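Local coordinates for hypothetical protein TM1010 (Thermotoga maritima, PDB 2F4P), which is of unknown function but belongs to the cupin superfamily, built round a small beta-barrel of antiparallel strands, at residues T48-V53 with I118-Q123; R76-Y81 with P111-V116. All coordinates share one frame; numbering follows the deposited sequence.

Contacts 1 and 2 both draw on strand 115-121 of the cupin barrel, and their centres lie about 18 Å apart. Contact 1 is the buried one: strand 49-55 runs antiparallel beside 118-121 in one sheet, and six of the nine touching residues of contact 1 are buried. In contact 2 the start of the same strand meets segment 76-81, whose chain turns a corner at Arg76 and Gly77 from one sheet into the other; it is only partly buried. The chemistry follows the location. Paired backbones, aliphatic packing and one hydroxyl pair make contact 1, whereas charged side chains and two bridging waters contribute to contact 2. The two meet where Val53 O packs on Val116 CG1, 3.5 Å away.

Contact 1. Residues T48-V53 with I118-Q123; sequences TQVYDV and IGISTQ
Tyr51, in the conformer described here (one of two), lies across Gly119, with the carbonyl O of Gly119 3.5 Å above the plane of the ring and over its centre. The absence of a side chain at Gly119 makes this approach possible, since a CB there would run into Tyr51 CE2. In the same conformer Ser121 OG meets Tyr51 OH at 2.6 Å, a short hydrogen bond in which either hydroxyl could donate. The Ser121 torsion (chi1 -61°), with OG beside the backbone N, places OG at the ring edge. Gln70 NE2 also bonds to Tyr51 OH, so the phenol oxygen has two polar partners.

The backbones form a regular antiparallel pairing, strand axes 157° apart. Tyr51 with Gly119 and Gln49 with Ser121 are its hydrogen-bonded pairs; Tyr51 N donates to Gly119 O at 2.9 Å. On the other face Val50 CG1 reaches Ile118 CG2 at 3.8 Å. At the strand end Thr48 and Ile120 lie side by side, their CG2 atoms a tight 3.5 Å apart. Strand 70-75 covers Ile118 and Ile120, and Ile120 also packs on Ile120 of the second subunit. The faces thus differ: one is mostly aliphatic, with Asp52 at one end, and reaches the dimer interface; the other carries linked hydroxyls, and an unknown ligand about 4 Å from the Tyr51 side chain hints at a possible pocket.

Contact 2. Residues R76-Y81 with P111-V116; sequences RGKGFY and PDEELV
Arg76 and Glu114 cross obliquely at a corner of the cupin barrel, where the chain passes from one sheet to the other. They form a salt bridge whose exact geometry is doubtful, because Arg76 NH2 and Glu114 OE2 are modelled too close; as built, the carboxylate lies over one face of the guanidinium, offset toward its rim, with the two planes steeply inclined. A water in the guanidinium plane accepts from Arg76 NH1 and donates to Glu114 OE1. Arg76 CB meanwhile packs 4.0 Å from Val116 CB.

The backbones pair: Val116 N donates to Arg76 O at 3.0 Å, and Lys78 N to Glu114 O at 2.9 Å. Gly77 CA lies 3.2 Å from Glu114 O in a CA-H...O contact, and a CB at Gly77 would collide with that oxygen. Glu113 crosses Lys78 at about a right angle, its OE1 3.6 Å from Lys78 CB. Farther along, Phe80 CE1 touches Pro111 CD, and helix 137-144 packs against both residues. The extended Lys78 chain carries NZ to a salt bridge with the terminal carboxylate of Lys147 and to a water, 2.6 Å from NZ, that donates to Asp112 OD1.

Contact 1. Residues T48-V53 with I118-Q123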
# COMPACT_ATOMS: atom_id res chain seq x y z
N THR A 48 4.65 5.26 9.44
CA THR A 48 4.52 4.21 8.44
C THR A 48 5.42 4.55 7.26
O THR A 48 5.47 5.70 6.84
CB THR A 48 3.06 4.18 7.93
OG1 THR A 48 2.16 4.12 9.03
CG2 THR A 48 2.79 3.02 7.00
N GLN A 49 6.13 3.57 6.71
CA GLN A 49 6.81 3.77 5.45
C GLN A 49 6.22 2.84 4.43
O GLN A 49 5.69 1.79 4.77
CB GLN A 49 8.29 3.54 5.62
CG GLN A 49 8.94 4.65 6.37
CD GLN A 49 10.41 4.43 6.52
OE1 GLN A 49 10.86 3.30 6.77
NE2 GLN A 49 11.19 5.49 6.36
N VAL A 50 6.27 3.26 3.16
CA VAL A 50 5.70 2.48 2.05
C VAL A 50 6.73 2.47 0.90
O VAL A 50 7.37 3.49 0.59
CB VAL A 50 4.35 3.06 1.56
CG1 VAL A 50 3.72 2.17 0.51
CG2 VAL A 50 3.38 3.26 2.72
N TYR A 51 6.90 1.30 0.30
CA TYR A 51 7.85 1.14 -0.79
C TYR A 51 7.32 0.16 -1.80
O TYR A 51 6.38 -0.58 -1.54
CB TYR A 51 9.22 0.71 -0.26
CG TYR A 51 9.09 -0.12 0.97
CD1 TYR A 51 8.95 0.47 2.23
CD2 TYR A 51 9.05 -1.50 0.88
CE1 TYR A 51 8.77 -0.29 3.36
CE2 TYR A 51 8.89 -2.28 2.01
CZ TYR A 51 8.75 -1.68 3.24
OH TYR A 51 8.59 -2.49 4.33
N ASP A 52 7.91 0.22 -2.98
CA ASP A 52 7.56 -0.65 -4.10
C ASP A 52 8.84 -1.36 -4.47
O ASP A 52 9.87 -0.68 -4.65
CB ASP A 52 7.07 0.19 -5.27
CG ASP A 52 6.32 -0.62 -6.31
OD1 ASP A 52 5.62 -1.60 -5.95
OD2 ASP A 52 6.41 -0.28 -7.49
N VAL A 53 8.80 -2.69 -4.55
CA VAL A 53 10.01 -3.52 -4.72
C VAL A 53 9.86 -4.47 -5.91
O VAL A 53 8.81 -5.12 -6.06
CB VAL A 53 10.29 -4.41 -3.48
CG1 VAL A 53 11.75 -4.99 -3.51
CG2 VAL A 53 10.02 -3.65 -2.19
N ILE A 118 4.17 -4.02 -3.18
CA ILE A 118 4.19 -2.89 -2.28
C ILE A 118 4.49 -3.43 -0.89
O ILE A 118 4.02 -4.51 -0.51
CB ILE A 118 2.83 -2.13 -2.29
CG1 ILE A 118 2.59 -1.49 -3.68
CG2 ILE A 118 2.79 -1.04 -1.21
CD1 ILE A 118 1.14 -1.27 -4.02
N GLY A 119 5.35 -2.73 -0.16
CA GLY A 119 5.60 -3.07 1.24
C GLY A 119 5.22 -1.91 2.12
O GLY A 119 5.46 -0.75 1.76
N ILE A 120 4.60 -2.21 3.27
CA ILE A 120 4.23 -1.20 4.25
C ILE A 120 4.93 -1.58 5.56
O ILE A 120 4.65 -2.65 6.11
CB ILE A 120 2.72 -1.16 4.47
CG1 ILE A 120 2.00 -1.00 3.13
CG2 ILE A 120 2.34 -0.03 5.40
CD1 ILE A 120 0.52 -1.20 3.18
N SER A 121 5.86 -0.75 6.01
CA SER A 121 6.45 -0.91 7.34
C SER A 121 5.57 -0.13 8.33
O SER A 121 5.51 1.10 8.30
CB SER A 121 7.88 -0.38 7.39
OG SER A 121 8.70 -1.07 6.49
N THR A 122 4.90 -0.85 9.22
CA THR A 122 3.98 -0.29 10.17
C THR A 122 4.70 0.02 11.48
O THR A 122 5.73 -0.61 11.80
CB THR A 122 2.82 -1.26 10.41
OG1 THR A 122 3.34 -2.57 10.75
CG2 THR A 122 2.01 -1.39 9.13
N GLN A 123 4.16 0.97 12.22
CA GLN A 123 4.65 1.31 13.56
C GLN A 123 6.15 1.50 13.57
O GLN A 123 6.87 0.91 14.37
CB GLN A 123 4.22 0.25 14.55
CG GLN A 123 2.71 0.11 14.63
CD GLN A 123 2.25 -1.11 15.42
OE1 GLN A 123 1.53 -0.95 16.40
NE2 GLN A 123 2.62 -2.35 14.95
O HOH W 1 1.87 2.00 10.88

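Contact 2. Residues R76-Y81 with P111-V116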
# COMPACT_ATOMS: atom_id res chain seq x y z
N ARG A 76 2.44 -8.19 -8.93
CA ARG A 76 2.81 -8.88 -10.14
C ARG A 76 3.74 -10.04 -9.88
O ARG A 76 4.60 -9.98 -9.00
CB ARG A 76 3.47 -7.88 -11.09
CG ARG A 76 4.14 -8.45 -12.31
CD ARG A 76 4.11 -7.42 -13.41
NE ARG A 76 5.22 -7.49 -14.34
CZ ARG A 76 6.40 -6.90 -14.18
NH1 ARG A 76 6.67 -6.22 -13.07
NH2 ARG A 76 7.34 -6.99 -15.13
N GLY A 77 3.59 -11.10 -10.68
CA GLY A 77 4.60 -12.17 -10.70
C GLY A 77 4.37 -13.27 -9.69
O GLY A 77 3.23 -13.55 -9.33
N LYS A 78 5.46 -13.90 -9.24
CA LYS A 78 5.42 -15.03 -8.35
C LYS A 78 6.59 -14.94 -7.39
O LYS A 78 7.73 -14.67 -7.78
CB LYS A 78 5.51 -16.35 -9.14
CG LYS A 78 5.42 -17.61 -8.27
CD LYS A 78 5.45 -18.89 -9.12
CE LYS A 78 5.52 -20.15 -8.27
NZ LYS A 78 5.87 -21.34 -9.10
N GLY A 79 6.30 -15.14 -6.11
CA GLY A 79 7.33 -15.18 -5.12
C GLY A 79 7.05 -16.09 -3.96
O GLY A 79 6.14 -16.90 -4.00
N PHE A 80 7.85 -15.91 -2.93
CA PHE A 80 7.80 -16.71 -1.72
C PHE A 80 7.97 -15.84 -0.50
O PHE A 80 8.72 -14.85 -0.54
CB PHE A 80 8.91 -17.76 -1.73
CG PHE A 80 8.69 -18.82 -2.72
CD1 PHE A 80 9.05 -18.62 -4.05
CD2 PHE A 80 8.08 -20.01 -2.37
CE1 PHE A 80 8.82 -19.62 -5.00
CE2 PHE A 80 7.86 -20.99 -3.31
CZ PHE A 80 8.23 -20.79 -4.63
N TYR A 81 7.26 -16.24 0.55
CA TYR A 81 7.39 -15.69 1.88
C TYR A 81 7.62 -16.85 2.86
O TYR A 81 6.95 -17.85 2.79
CB TYR A 81 6.12 -14.93 2.28
CG TYR A 81 6.00 -14.56 3.74
CD1 TYR A 81 6.78 -13.56 4.30
CD2 TYR A 81 5.11 -15.24 4.58
CE1 TYR A 81 6.67 -13.21 5.62
CE2 TYR A 81 5.00 -14.89 5.93
CZ TYR A 81 5.78 -13.88 6.44
OH TYR A 81 5.68 -13.52 7.78
N PRO A 111 12.34 -18.78 -8.45
CA PRO A 111 13.57 -18.99 -9.22
C PRO A 111 13.46 -18.57 -10.70
O PRO A 111 14.48 -18.29 -11.34
CB PRO A 111 13.80 -20.51 -9.13
CG PRO A 111 12.92 -21.01 -8.07
CD PRO A 111 11.84 -20.01 -7.81
N ASP A 112 12.24 -18.55 -11.23
CA ASP A 112 12.05 -18.38 -12.68
C ASP A 112 11.00 -17.35 -13.05
O ASP A 112 10.49 -17.36 -14.18
CB ASP A 112 11.70 -19.72 -13.31
CG ASP A 112 10.45 -20.34 -12.72
OD1 ASP A 112 9.77 -19.71 -11.88
OD2 ASP A 112 10.16 -21.50 -13.09
N GLU A 113 10.72 -16.46 -12.11
CA GLU A 113 9.78 -15.37 -12.31
C GLU A 113 10.04 -14.25 -11.32
O GLU A 113 10.37 -14.50 -10.16
CB GLU A 113 8.33 -15.89 -12.19
CG GLU A 113 7.29 -14.92 -12.63
CD GLU A 113 5.89 -15.55 -12.78
OE1 GLU A 113 5.74 -16.79 -12.67
OE2 GLU A 113 4.93 -14.77 -13.01
N GLU A 114 9.85 -13.01 -11.76
CA GLU A 114 10.04 -11.86 -10.90
C GLU A 114 8.88 -11.75 -9.89
O GLU A 114 7.79 -12.32 -10.10
CB GLU A 114 10.14 -10.60 -11.75
CG GLU A 114 8.80 -10.06 -12.15
CD GLU A 114 8.87 -9.06 -13.26
OE1 GLU A 114 9.90 -8.35 -13.38
OE2 GLU A 114 7.87 -9.01 -14.02
N LEU A 115 9.11 -11.03 -8.81
CA LEU A 115 8.06 -10.65 -7.85
C LEU A 115 8.09 -9.14 -7.70
O LEU A 115 9.16 -8.54 -7.56
CB LEU A 115 8.26 -11.30 -6.49
CG LEU A 115 7.31 -10.85 -5.37
CD1 LEU A 115 5.94 -11.46 -5.54
CD2 LEU A 115 7.90 -11.20 -4.02
N VAL A 116 6.91 -8.53 -7.78
CA VAL A 116 6.75 -7.11 -7.52
C VAL A 116 5.71 -6.96 -6.44
O VAL A 116 4.62 -7.56 -6.52
CB VAL A 116 6.27 -6.33 -8.76
CG1 VAL A 116 6.23 -4.80 -8.48
CG2 VAL A 116 7.15 -6.68 -9.97
O HOH W 2 9.52 -5.22 -13.43
O HOH W 3 8.31 -20.93 -9.86